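PDB 3DSB: putative acetyltransferase from Clostridium difficile, which probably transfers an acyl group, perhaps acetyl, to an acceptor that has not been identified. Local coordinates for residues Gln69-Tyr74 against Trp86-Tyr91; Gly82-Ile87 against Gly121-Val126. All coordinates share one frame; numbering follows the deposited sequence. Where two conformers were deposited one is given.

In the fold
The two interactions lie side by side in one sheet, their centres about 9 Å apart, and share W86 and I87 of strand 82-92. Interaction 1 bonds one edge of that strand to its antiparallel hairpin partner 65-77; interaction 2 bonds the other edge to the parallel strand 119-127. They touch directly where Y72 CD1 meets L85 CG at 3.6 Å, and where Q88 OE1 comes within 3.6 Å of Y125 CE2. Two trimethyl glycine molecules bracket the region: one rests against F84 and R123, the other against Y125, its nearest atom about 6 Å from the side chain of Q88. Strand 119-127 then carries the sheet into the second subunit.

Interaction 1 of 2, residues Gln69-Tyr74 against Trp86-Tyr91; sequences QIMYTY and WIQSVY
Six backbone hydrogen bonds and two from side-chain amides join antiparallel strands 69-74 and 86-91. W86 N reaches T73 O at 2.8 Å along an almost perfectly straight bond (179°), and Q69 and Y91 exchange a reciprocal pair of backbone bonds. M71 is the exception: its N takes S89 O, whereas its O receives Q88 N at 2.8 Å, from above the carbonyl plane, so Q88 and S89 both face one residue in a classic beta bulge. Two side-chain amides reinforce the ladder. The bent chain of Q69 (chi2 103°) lays NE2 on S89 OG at 2.9 Å, with OG in the plane of the amide, while its OE1 is held by N24. Q88, folded back at chi2 (-63°), crosses T73 at about a right angle and donates NE2 to OG1 at 3.0 Å. Between these bonds, selenomethionine M71 curls its CE to 3.7 Å from Q88 CB, and its CB sits 3.2 Å from S89 OG. On the opposite face I70 and V90 run side by side, I70 CD1 3.6 Å from V90 CG2. Helix 101-115 covers this face, I109 on I70 and Y72, F106 on I87 and F102 on V90. Such a hairpin, with a bulge in its second strand, the strand that leads on to helix 101-115, belongs to the central sheet of the GNAT fold, where the bulge commonly helps shape the acetyl-CoA site.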
loop_
_atom_site.group_PDB
_atom_site.type_symbol
_atom_site.label_atom_id
_atom_site.label_comp_id
_atom_site.label_asym_id
_atom_site.label_seq_id
_atom_site.Cartn_x
_atom_site.Cartn_y
_atom_site.Cartn_z
ATOM N N GLN A 69 -11.415 14.120 -9.328
ATOM C CA GLN A 69 -10.507 12.954 -9.512
ATOM C C GLN A 69 -10.532 12.060 -8.308
ATOM O O GLN A 69 -10.789 12.516 -7.182
ATOM C CB GLN A 69 -9.067 13.397 -9.757
ATOM C CG GLN A 69 -8.418 14.129 -8.579
ATOM C CD GLN A 69 -7.435 13.213 -7.797
ATOM O OE1 GLN A 69 -6.310 12.952 -8.250
ATOM N NE2 GLN A 69 -7.846 12.770 -6.615
ATOM N N ILE A 70 -10.217 10.792 -8.564
ATOM C CA ILE A 70 -9.987 9.841 -7.453
ATOM C C ILE A 70 -8.795 8.977 -7.858
ATOM O O ILE A 70 -8.647 8.628 -9.047
ATOM C CB ILE A 70 -11.264 8.967 -7.183
ATOM C CG1 ILE A 70 -11.100 8.112 -5.932
ATOM C CG2 ILE A 70 -11.704 8.180 -8.406
ATOM C CD1 ILE A 70 -12.453 7.592 -5.326
HETATM N N MSE A 71 -7.926 8.661 -6.895
HETATM C CA MSE A 71 -6.694 7.914 -7.157
HETATM C C MSE A 71 -6.587 6.730 -6.229
HETATM O O MSE A 71 -6.937 6.850 -5.044
HETATM C CB MSE A 71 -5.450 8.785 -6.969
HETATM C CG MSE A 71 -4.203 8.158 -7.544
HETATM SE SE MSE A 71 -3.218 7.003 -6.289
HETATM C CE MSE A 71 -1.982 8.337 -5.582
ATOM N N TYR A 72 -6.186 5.583 -6.764
ATOM C CA TYR A 72 -5.874 4.423 -5.911
ATOM C C TYR A 72 -4.593 3.752 -6.323
ATOM O O TYR A 72 -4.178 3.824 -7.492
ATOM C CB TYR A 72 -6.997 3.388 -5.880
ATOM C CG TYR A 72 -7.389 2.811 -7.209
ATOM C CD1 TYR A 72 -6.662 1.774 -7.802
ATOM C CD2 TYR A 72 -8.506 3.293 -7.896
ATOM C CE1 TYR A 72 -7.037 1.227 -9.044
ATOM C CE2 TYR A 72 -8.903 2.752 -9.091
ATOM C CZ TYR A 72 -8.175 1.732 -9.679
ATOM O OH TYR A 72 -8.594 1.191 -10.866
ATOM N N THR A 73 -3.984 3.086 -5.342
ATOM C CA THR A 73 -2.841 2.221 -5.606
ATOM C C THR A 73 -3.222 0.789 -5.213
ATOM O O THR A 73 -4.306 0.550 -4.682
ATOM C CB THR A 73 -1.624 2.648 -4.772
ATOM O OG1 THR A 73 -1.959 2.607 -3.399
ATOM C CG2 THR A 73 -1.141 4.058 -5.094
ATOM N N TYR A 74 -2.287 -0.151 -5.423
ATOM C CA TYR A 74 -2.564 -1.566 -5.094
ATOM C C TYR A 74 -1.651 -2.070 -4.004
ATOM O O TYR A 74 -0.498 -1.640 -3.920
ATOM C CB TYR A 74 -2.253 -2.472 -6.278
ATOM C CG TYR A 74 -2.941 -2.026 -7.522
ATOM C CD1 TYR A 74 -4.263 -2.332 -7.715
ATOM C CD2 TYR A 74 -2.256 -1.279 -8.511
ATOM C CE1 TYR A 74 -4.943 -1.928 -8.904
ATOM C CE2 TYR A 74 -2.925 -0.851 -9.678
ATOM C CZ TYR A 74 -4.271 -1.193 -9.866
ATOM O OH TYR A 74 -4.938 -0.800 -11.009
ATOM N N TRP A 86 -6.187 0.585 -2.572
ATOM C CA TRP A 86 -6.070 1.622 -1.523
ATOM C C TRP A 86 -6.411 2.972 -2.141
ATOM O O TRP A 86 -5.696 3.461 -3.009
ATOM C CB TRP A 86 -4.637 1.681 -0.975
ATOM C CG TRP A 86 -4.304 0.592 -0.051
ATOM C CD1 TRP A 86 -4.020 -0.712 -0.356
ATOM C CD2 TRP A 86 -4.343 0.671 1.393
ATOM N NE1 TRP A 86 -3.781 -1.437 0.813
ATOM C CE2 TRP A 86 -3.953 -0.604 1.896
ATOM C CE3 TRP A 86 -4.534 1.720 2.302
ATOM C CZ2 TRP A 86 -3.863 -0.872 3.275
ATOM C CZ3 TRP A 86 -4.467 1.445 3.661
ATOM C CH2 TRP A 86 -4.110 0.172 4.135
ATOM N N ILE A 87 -7.506 3.580 -1.688
ATOM C CA ILE A 87 -7.894 4.920 -2.196
ATOM C C ILE A 87 -7.005 5.927 -1.502
ATOM O O ILE A 87 -7.009 5.998 -0.255
ATOM C CB ILE A 87 -9.393 5.219 -1.915
ATOM C CG1 ILE A 87 -10.266 4.208 -2.668
ATOM C CG2 ILE A 87 -9.739 6.670 -2.283
ATOM C CD1 ILE A 87 -11.739 4.276 -2.296
ATOM N N GLN A 88 -6.286 6.729 -2.276
ATOM C CA GLN A 88 -5.309 7.694 -1.758
ATOM C C GLN A 88 -5.772 9.134 -1.802
ATOM O O GLN A 88 -5.291 9.965 -1.047
ATOM C CB GLN A 88 -3.973 7.592 -2.513
ATOM C CG GLN A 88 -3.354 6.205 -2.495
ATOM C CD GLN A 88 -2.961 5.675 -1.118
ATOM O OE1 GLN A 88 -3.055 6.388 -0.103
ATOM N NE2 GLN A 88 -2.526 4.398 -1.082
ATOM N N SER A 89 -6.730 9.451 -2.676
ATOM C CA SER A 89 -7.208 10.818 -2.776
ATOM C C SER A 89 -8.526 10.901 -3.510
ATOM O O SER A 89 -8.798 10.127 -4.420
ATOM C CB SER A 89 -6.198 11.663 -3.552
ATOM O OG SER A 89 -6.065 11.175 -4.889
ATOM N N VAL A 90 -9.321 11.882 -3.111
ATOM C CA VAL A 90 -10.534 12.270 -3.844
ATOM C C VAL A 90 -10.621 13.792 -3.774
ATOM O O VAL A 90 -10.449 14.381 -2.711
ATOM C CB VAL A 90 -11.826 11.679 -3.214
ATOM C CG1 VAL A 90 -13.039 11.963 -4.109
ATOM C CG2 VAL A 90 -11.721 10.175 -2.882
ATOM N N TYR A 91 -10.948 14.439 -4.894
ATOM C CA TYR A 91 -11.082 15.910 -4.881
ATOM C C TYR A 91 -12.137 16.291 -5.920
ATOM O O TYR A 91 -12.144 15.755 -7.055
ATOM C CB TYR A 91 -9.755 16.590 -5.280
ATOM C CG TYR A 91 -9.837 18.097 -5.195
ATOM C CD1 TYR A 91 -9.715 18.738 -3.959
ATOM C CD2 TYR A 91 -10.077 18.877 -6.322
ATOM C CE1 TYR A 91 -9.835 20.113 -3.852
ATOM C CE2 TYR A 91 -10.178 20.274 -6.207
ATOM C CZ TYR A 91 -10.043 20.879 -4.973
ATOM O OH TYR A 91 -10.149 22.275 -4.881
#

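Interaction 2 of 2, residues Gly82-Ile87 against Gly121-Val126; sequences GNFLWI and GMRLYV. With BET (trimethyl glycine), chain D; BET (trimethyl glycine), chain F.
Strands 82-87 and 121-126 are the parallel arms of a beta-alpha-beta unit, joined through helix 101-115, and correspond to the two strands that splay apart in the GNAT fold. Three backbone bonds stitch them: L85 N to G121 O, R123 N to L85 O at 2.8 Å, and I87 N to R123 O. R123 is the main bump on the face of F84 and W86. Its chain, extended from CG to NE, lies in the trough between the two aromatics: CB sits over the centre of the W86 six-membered ring, 3.5 Å from the centroid, and CD reaches CZ2 of W86, before the guanidinium lies flat on F84 in a cation-pi stack, planes 16° apart and CZ 3.8 Å from the ring centroid. The F84 ring in turn slips into the hollow over G121, which has no side chain, with CD1 3.6 Å from G121 CA. E151 of the second subunit salt-bridges R123 NE and would partly offset its charge, while methyl C1 of one trimethyl glycine meets the guanidinium edge at NH1 (3.0 Å). CZ3 of W86 meets the edge of the Y125 ring at CD2, and the OH of Y125 bonds E75 of the second subunit. On the other face L85 lies alongside selenomethionine M122, and I87 CD1 fits against M122 CE under F106. Past I87 the direct ladder gives way to a water, which donates to I87 O at 2.8 Å and accepts from Y125 N at 2.9 Å.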
loop_
_atom_site.group_PDB
_atom_site.type_symbol
_atom_site.label_atom_id
_atom_site.label_comp_id
_atom_site.label_asym_id
_atom_site.label_seq_id
_atom_site.Cartn_x
_atom_site.Cartn_y
_atom_site.Cartn_z
ATOM N N GLY A 82 -4.491 -11.947 -4.238
ATOM C CA GLY A 82 -5.280 -10.866 -4.842
ATOM C C GLY A 82 -4.797 -9.515 -4.360
ATOM O O GLY A 82 -3.919 -9.445 -3.492
ATOM N N ASN A 83 -5.414 -8.448 -4.886
ATOM C CA ASN A 83 -5.011 -7.081 -4.549
ATOM C C ASN A 83 -6.002 -6.444 -3.603
ATOM O O ASN A 83 -7.230 -6.611 -3.786
ATOM C CB ASN A 83 -4.993 -6.178 -5.775
ATOM C CG ASN A 83 -3.724 -6.278 -6.562
ATOM O OD1 ASN A 83 -3.760 -6.648 -7.766
ATOM N ND2 ASN A 83 -2.610 -5.991 -5.949
ATOM N N PHE A 84 -5.486 -5.673 -2.638
ATOM C CA PHE A 84 -6.307 -4.637 -2.019
ATOM C C PHE A 84 -6.142 -3.391 -2.849
ATOM O O PHE A 84 -5.042 -3.069 -3.317
ATOM C CB PHE A 84 -5.769 -4.341 -0.631
ATOM C CG PHE A 84 -6.048 -5.414 0.364
ATOM C CD1 PHE A 84 -7.279 -5.473 1.026
ATOM C CD2 PHE A 84 -5.071 -6.369 0.663
ATOM C CE1 PHE A 84 -7.544 -6.450 1.962
ATOM C CE2 PHE A 84 -5.327 -7.379 1.600
ATOM C CZ PHE A 84 -6.568 -7.411 2.258
ATOM N N LEU A 85 -7.249 -2.682 -3.038
ATOM C CA LEU A 85 -7.199 -1.383 -3.652
ATOM C C LEU A 85 -7.172 -0.323 -2.533
ATOM O O LEU A 85 -8.027 -0.388 -1.625
ATOM C CB LEU A 85 -8.417 -1.257 -4.573
ATOM C CG LEU A 85 -8.620 -0.037 -5.453
ATOM C CD1 LEU A 85 -9.288 -0.445 -6.762
ATOM C CD2 LEU A 85 -9.442 1.011 -4.746
ATOM N N TRP A 86 -6.187 0.585 -2.572
ATOM C CA TRP A 86 -6.070 1.622 -1.523
ATOM C C TRP A 86 -6.411 2.972 -2.141
ATOM O O TRP A 86 -5.696 3.461 -3.009
ATOM C CB TRP A 86 -4.637 1.681 -0.975
ATOM C CG TRP A 86 -4.304 0.592 -0.051
ATOM C CD1 TRP A 86 -4.020 -0.712 -0.356
ATOM C CD2 TRP A 86 -4.343 0.671 1.393
ATOM N NE1 TRP A 86 -3.781 -1.437 0.813
ATOM C CE2 TRP A 86 -3.953 -0.604 1.896
ATOM C CE3 TRP A 86 -4.534 1.720 2.302
ATOM C CZ2 TRP A 86 -3.863 -0.872 3.275
ATOM C CZ3 TRP A 86 -4.467 1.445 3.661
ATOM C CH2 TRP A 86 -4.110 0.172 4.135
ATOM N N ILE A 87 -7.506 3.580 -1.688
ATOM C CA ILE A 87 -7.894 4.920 -2.196
ATOM C C ILE A 87 -7.005 5.927 -1.502
ATOM O O ILE A 87 -7.009 5.998 -0.255
ATOM C CB ILE A 87 -9.393 5.219 -1.915
ATOM C CG1 ILE A 87 -10.266 4.208 -2.668
ATOM C CG2 ILE A 87 -9.739 6.670 -2.283
ATOM C CD1 ILE A 87 -11.739 4.276 -2.296
ATOM N N GLY A 121 -10.220 -6.545 -1.218
ATOM C CA GLY A 121 -10.642 -5.555 -0.250
ATOM C C GLY A 121 -10.332 -4.157 -0.766
ATOM O O GLY A 121 -9.635 -4.003 -1.775
HETATM N N MSE A 122 -10.858 -3.149 -0.064
HETATM C CA MSE A 122 -10.687 -1.753 -0.455
HETATM C C MSE A 122 -10.396 -1.004 0.814
HETATM O O MSE A 122 -11.155 -1.121 1.788
HETATM C CB MSE A 122 -11.970 -1.209 -1.124
HETATM C CG MSE A 122 -11.787 0.152 -1.716
HETATM SE SE MSE A 122 -13.470 0.736 -2.508
HETATM C CE MSE A 122 -14.086 1.816 -0.979
ATOM N N ARG A 123 -9.275 -0.277 0.839
ATOM C CA ARG A 123 -8.786 0.325 2.073
ATOM C C ARG A 123 -8.362 1.761 1.901
ATOM O O ARG A 123 -8.164 2.195 0.787
ATOM C CB ARG A 123 -7.622 -0.503 2.619
ATOM C CG ARG A 123 -8.085 -1.849 3.147
ATOM C CD ARG A 123 -6.930 -2.751 3.560
ATOM N NE ARG A 123 -7.489 -3.881 4.295
ATOM C CZ ARG A 123 -6.768 -4.906 4.730
ATOM N NH1 ARG A 123 -5.467 -4.928 4.499
ATOM N NH2 ARG A 123 -7.376 -5.894 5.377
ATOM N N LEU A 124 -8.233 2.488 3.012
ATOM C CA LEU A 124 -7.581 3.788 2.958
ATOM C C LEU A 124 -7.011 4.071 4.333
ATOM O O LEU A 124 -7.434 3.454 5.344
ATOM C CB LEU A 124 -8.514 4.914 2.467
ATOM C CG LEU A 124 -9.766 5.224 3.292
ATOM C CD1 LEU A 124 -9.466 6.038 4.558
ATOM C CD2 LEU A 124 -10.810 5.968 2.431
ATOM N N TYR A 125 -6.074 5.014 4.409
ATOM C CA TYR A 125 -5.641 5.540 5.745
ATOM C C TYR A 125 -5.898 7.041 5.770
ATOM O O TYR A 125 -5.801 7.719 4.731
ATOM C CB TYR A 125 -4.170 5.154 6.121
ATOM C CG TYR A 125 -3.115 5.651 5.123
ATOM C CD1 TYR A 125 -2.562 6.939 5.258
ATOM C CD2 TYR A 125 -2.725 4.876 4.019
ATOM C CE1 TYR A 125 -1.639 7.451 4.324
ATOM C CE2 TYR A 125 -1.756 5.356 3.113
ATOM C CZ TYR A 125 -1.249 6.658 3.253
ATOM O OH TYR A 125 -0.337 7.220 2.346
ATOM N N VAL A 126 -6.218 7.552 6.957
ATOM C CA VAL A 126 -6.530 8.963 7.133
ATOM C C VAL A 126 -6.012 9.475 8.468
ATOM O O VAL A 126 -5.948 8.725 9.445
ATOM C CB VAL A 126 -8.070 9.179 6.999
ATOM C CG1 VAL A 126 -8.874 8.417 8.083
ATOM C CG2 VAL A 126 -8.435 10.673 6.971
HETATM N N BET D . -4.954 -8.829 5.625
HETATM C CA BET D . -4.523 -9.279 4.258
HETATM C C BET D . -3.526 -10.420 4.114
HETATM O O BET D . -2.557 -10.335 3.282
HETATM O OXT BET D . -3.806 -11.472 4.751
HETATM C C1 BET D . -4.488 -7.466 5.801
HETATM C C2 BET D . -6.413 -8.823 5.805
HETATM C C3 BET D . -4.396 -9.651 6.707
HETATM N N BET F . 1.692 10.848 3.180
HETATM C CA BET F . 2.301 10.604 1.846
HETATM C C BET F . 1.699 11.257 0.627
HETATM O O BET F . 1.464 10.640 -0.514
HETATM O OXT BET F . 1.639 12.478 0.817
HETATM C C1 BET F . 2.697 11.135 4.214
HETATM C C2 BET F . 0.668 11.903 3.185
HETATM C C3 BET F . 1.115 9.556 3.524
HETATM O O HOH W 1 -5.147 5.601 1.762
#